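Local atomic coordinates of bacterial leucyl aminopeptidase (Legionella pneumophila, PDB entry 6ESL), a protein that probably removes leucine and other N-terminal residues from peptides as a secreted two-zinc aminopeptidase of the M28 family, serving nutrient acquisition during infection of amoebas. Residues V20-A31 against E43-S54. Numbering follows the deposited sequence.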
# COMPACT_ATOMS: atom_id res chain seq x y z
N VAL B 20 5.98 37.33 -16.94
CA VAL B 20 5.68 37.11 -15.50
C VAL B 20 6.63 36.10 -14.88
O VAL B 20 7.32 35.38 -15.59
CB VAL B 20 4.19 36.71 -15.19
CG1 VAL B 20 3.26 37.83 -15.57
CG2 VAL B 20 3.70 35.46 -15.88
N HIS B 21 6.68 36.16 -13.54
CA HIS B 21 7.49 35.18 -12.87
C HIS B 21 6.54 34.20 -12.25
O HIS B 21 5.48 34.57 -11.81
CB HIS B 21 8.33 35.76 -11.68
CG HIS B 21 9.34 36.78 -12.04
ND1 HIS B 21 9.96 37.62 -11.12
CD2 HIS B 21 9.92 37.07 -13.24
CE1 HIS B 21 10.85 38.37 -11.73
NE2 HIS B 21 10.87 38.04 -13.01
N GLU B 22 7.05 33.03 -11.95
CA GLU B 22 6.37 31.95 -11.26
C GLU B 22 7.26 31.34 -10.20
O GLU B 22 8.47 31.41 -10.26
CB GLU B 22 5.87 30.87 -12.25
CG GLU B 22 5.06 31.41 -13.42
CD GLU B 22 4.37 30.35 -14.28
OE1 GLU B 22 4.81 30.20 -15.41
OE2 GLU B 22 3.36 29.81 -13.84
N GLN B 23 6.65 30.85 -9.17
CA GLN B 23 7.31 30.16 -8.13
C GLN B 23 7.00 28.66 -8.20
O GLN B 23 5.81 28.19 -8.20
CB GLN B 23 6.95 30.70 -6.77
CG GLN B 23 7.29 32.24 -6.69
CD GLN B 23 6.26 33.14 -7.43
OE1 GLN B 23 5.05 32.92 -7.22
NE2 GLN B 23 6.69 33.97 -8.28
N LEU B 24 8.11 27.92 -8.16
CA LEU B 24 8.09 26.42 -8.24
C LEU B 24 8.72 25.80 -7.03
O LEU B 24 9.81 26.29 -6.61
CB LEU B 24 8.85 26.02 -9.47
CG LEU B 24 8.46 26.68 -10.76
CD1 LEU B 24 9.30 26.17 -11.90
CD2 LEU B 24 6.96 26.44 -11.01
N GLN B 25 8.07 24.78 -6.50
CA GLN B 25 8.63 23.93 -5.47
C GLN B 25 9.33 22.76 -6.17
O GLN B 25 8.66 22.04 -6.93
CB GLN B 25 7.66 23.44 -4.45
CG GLN B 25 8.31 22.73 -3.28
CD GLN B 25 7.36 22.50 -2.08
OE1 GLN B 25 7.44 21.48 -1.38
NE2 GLN B 25 6.41 23.41 -1.90
N VAL B 26 10.66 22.67 -5.95
CA VAL B 26 11.52 21.77 -6.67
C VAL B 26 12.27 20.84 -5.68
O VAL B 26 12.90 21.33 -4.70
CB VAL B 26 12.46 22.59 -7.52
CG1 VAL B 26 13.28 21.74 -8.46
CG2 VAL B 26 11.70 23.56 -8.41
N PRO B 27 12.27 19.53 -5.94
CA PRO B 27 13.16 18.64 -5.15
C PRO B 27 14.62 19.01 -5.26
O PRO B 27 15.11 19.47 -6.33
CB PRO B 27 12.95 17.24 -5.81
CG PRO B 27 11.72 17.41 -6.65
CD PRO B 27 11.60 18.82 -7.04
N GLN B 28 15.35 18.83 -4.15
CA GLN B 28 16.85 19.14 -4.18
C GLN B 28 17.61 18.51 -5.37
O GLN B 28 18.44 19.19 -5.99
CB GLN B 28 17.56 18.77 -2.85
CG GLN B 28 17.18 19.67 -1.69
CD GLN B 28 17.79 21.08 -1.70
OE1 GLN B 28 18.53 21.48 -2.63
NE2 GLN B 28 17.48 21.84 -0.66
N CYS B 29 17.24 17.28 -5.69
CA CYS B 29 17.95 16.55 -6.74
C CYS B 29 17.82 17.26 -8.06
O CYS B 29 18.76 17.37 -8.77
CB CYS B 29 17.44 15.13 -6.86
SG CYS B 29 15.65 14.89 -7.22
N LEU B 30 16.62 17.76 -8.37
CA LEU B 30 16.42 18.58 -9.59
C LEU B 30 16.98 19.98 -9.47
O LEU B 30 17.60 20.52 -10.43
CB LEU B 30 14.91 18.60 -9.89
CG LEU B 30 14.47 19.39 -11.15
CD1 LEU B 30 15.20 19.00 -12.45
CD2 LEU B 30 13.02 19.16 -11.29
N ALA B 31 16.76 20.60 -8.32
CA ALA B 31 17.27 21.97 -8.07
C ALA B 31 18.76 22.07 -8.34
O ALA B 31 19.22 23.06 -8.90
CB ALA B 31 16.96 22.44 -6.65
N GLU B 43 14.28 27.20 1.32
CA GLU B 43 14.74 25.85 1.18
C GLU B 43 14.86 25.10 2.45
O GLU B 43 15.03 25.65 3.51
CB GLU B 43 16.00 25.73 0.34
CG GLU B 43 17.27 26.25 0.92
CD GLU B 43 18.45 25.88 0.05
OE1 GLU B 43 18.84 24.69 0.03
OE2 GLU B 43 18.96 26.77 -0.62
N ASN B 44 14.77 23.81 2.31
CA ASN B 44 14.91 22.90 3.40
C ASN B 44 15.68 21.70 2.94
O ASN B 44 16.25 21.69 1.89
CB ASN B 44 13.60 22.60 4.13
CG ASN B 44 12.61 21.82 3.31
OD1 ASN B 44 12.94 21.28 2.29
ND2 ASN B 44 11.40 21.74 3.78
N LYS B 45 15.73 20.67 3.76
CA LYS B 45 16.50 19.51 3.42
C LYS B 45 16.08 18.85 2.11
O LYS B 45 16.90 18.39 1.38
CB LYS B 45 16.39 18.51 4.56
CG LYS B 45 17.05 18.93 5.85
CD LYS B 45 16.88 17.90 6.95
CE LYS B 45 17.56 18.31 8.25
NZ LYS B 45 17.41 17.34 9.37
N GLU B 46 14.79 18.78 1.83
CA GLU B 46 14.32 18.16 0.62
C GLU B 46 13.93 19.00 -0.60
O GLU B 46 13.89 18.50 -1.69
CB GLU B 46 13.09 17.35 1.01
CG GLU B 46 13.38 16.21 1.94
CD GLU B 46 14.39 15.22 1.38
OE1 GLU B 46 14.34 14.92 0.19
OE2 GLU B 46 15.24 14.75 2.14
N PHE B 47 13.74 20.28 -0.40
CA PHE B 47 13.13 21.17 -1.42
C PHE B 47 13.70 22.54 -1.41
O PHE B 47 14.13 23.08 -0.35
CB PHE B 47 11.59 21.39 -1.26
CG PHE B 47 10.76 20.17 -1.32
CD1 PHE B 47 10.44 19.60 -2.54
CD2 PHE B 47 10.26 19.59 -0.17
CE1 PHE B 47 9.68 18.46 -2.61
CE2 PHE B 47 9.48 18.45 -0.20
CZ PHE B 47 9.19 17.86 -1.45
N LYS B 48 13.70 23.14 -2.60
CA LYS B 48 13.80 24.57 -2.74
C LYS B 48 12.46 25.09 -3.31
O LYS B 48 11.84 24.41 -4.10
CB LYS B 48 14.89 24.99 -3.71
CG LYS B 48 16.28 24.58 -3.22
CD LYS B 48 17.39 25.23 -3.96
CE LYS B 48 18.69 24.62 -3.45
NZ LYS B 48 19.74 25.15 -4.28
N ILE B 49 12.07 26.30 -2.96
CA ILE B 49 11.13 27.08 -3.74
C ILE B 49 11.89 28.14 -4.44
O ILE B 49 12.57 29.03 -3.84
CB ILE B 49 9.96 27.62 -2.88
CG1 ILE B 49 9.17 26.47 -2.37
CG2 ILE B 49 9.14 28.63 -3.69
CD1 ILE B 49 8.17 26.72 -1.28
N ILE B 50 11.74 28.15 -5.75
CA ILE B 50 12.45 29.06 -6.56
C ILE B 50 11.50 29.97 -7.33
O ILE B 50 10.33 29.62 -7.52
CB ILE B 50 13.37 28.35 -7.59
CG1 ILE B 50 12.58 27.49 -8.61
CG2 ILE B 50 14.36 27.45 -6.85
CD1 ILE B 50 13.43 27.07 -9.78
N ASP B 51 12.01 31.11 -7.71
CA ASP B 51 11.31 32.03 -8.56
C ASP B 51 11.99 31.99 -9.89
O ASP B 51 13.24 32.16 -9.95
CB ASP B 51 11.46 33.49 -7.97
CG ASP B 51 10.71 34.50 -8.78
OD1 ASP B 51 11.23 34.99 -9.77
OD2 ASP B 51 9.52 34.70 -8.50
N VAL B 52 11.22 31.96 -10.95
CA VAL B 52 11.77 31.95 -12.28
C VAL B 52 10.86 32.68 -13.23
O VAL B 52 9.75 32.91 -12.91
CB VAL B 52 11.89 30.52 -12.82
CG1 VAL B 52 12.79 29.72 -11.92
CG2 VAL B 52 10.53 29.88 -12.91
N LEU B 53 11.36 33.07 -14.38
CA LEU B 53 10.51 33.66 -15.38
C LEU B 53 9.59 32.58 -15.93
O LEU B 53 10.00 31.46 -16.07
CB LEU B 53 11.32 34.13 -16.56
CG LEU B 53 12.23 35.34 -16.49
CD1 LEU B 53 12.56 35.70 -17.91
CD2 LEU B 53 11.52 36.47 -15.80
N SER B 54 8.37 32.92 -16.32
CA SER B 54 7.43 31.95 -16.90
C SER B 54 7.89 31.37 -18.22
O SER B 54 7.54 30.27 -18.57
CB SER B 54 6.02 32.49 -17.02
OG SER B 54 5.96 33.52 -17.94
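Strands 21-27 and 47-53 are the central antiparallel pair of a small four-stranded sheet in the N-terminal part of the chain, set against the second subunit; 39-43 and 73-74 flank them. Three hydrogen-bonded pairs, Glu22 with Val52, Leu24 with Ile50 and Val26 with Lys48, run along the seam, and Val26 N reaches Lys48 O at 2.8 Å, almost straight. On the face that carries Leu24, Val26, Ile50 and Val52, Val26 CG2 and Leu24 CB both lie against Ile50 CG1, and Leu24 also packs on Leu60 of helix 57-67. Glu22 extends from this face to the second subunit: Tyr186 OH of that subunit and Asn74 ND2 of its own chain hydrogen-bond Glu22 OE2, and Arg258 of the second subunit, directly after the zinc ligand Glu257, forms a salt bridge with OE1.

The other face is more polar. Asp51, its CG swung trans to the main-chain N (chi1 -177°), lies side by side with Gln23, and Gln23 NE2 donates to Asp51 OD2 at 2.9 Å, the amide and carboxylate only 18° from coplanar. Farther along, Gln25 OE1 sits 3.5 Å above the centre of the Phe47 ring, the amide steeply inclined to it, while Tyr331 of the second subunit meets the same ring.

Where the first strand turns into helix 28-31, Gln28 ties it to the turn before Phe47. Its N binds Glu46 O, and a bend at chi2 folds the amide back over that turn. Gln28 NE2 serves two acceptors close to the amide plane: Asn44 O at 2.8 Å, and Glu43 OE1 at 3.2 Å, approached from above the carboxylate plane.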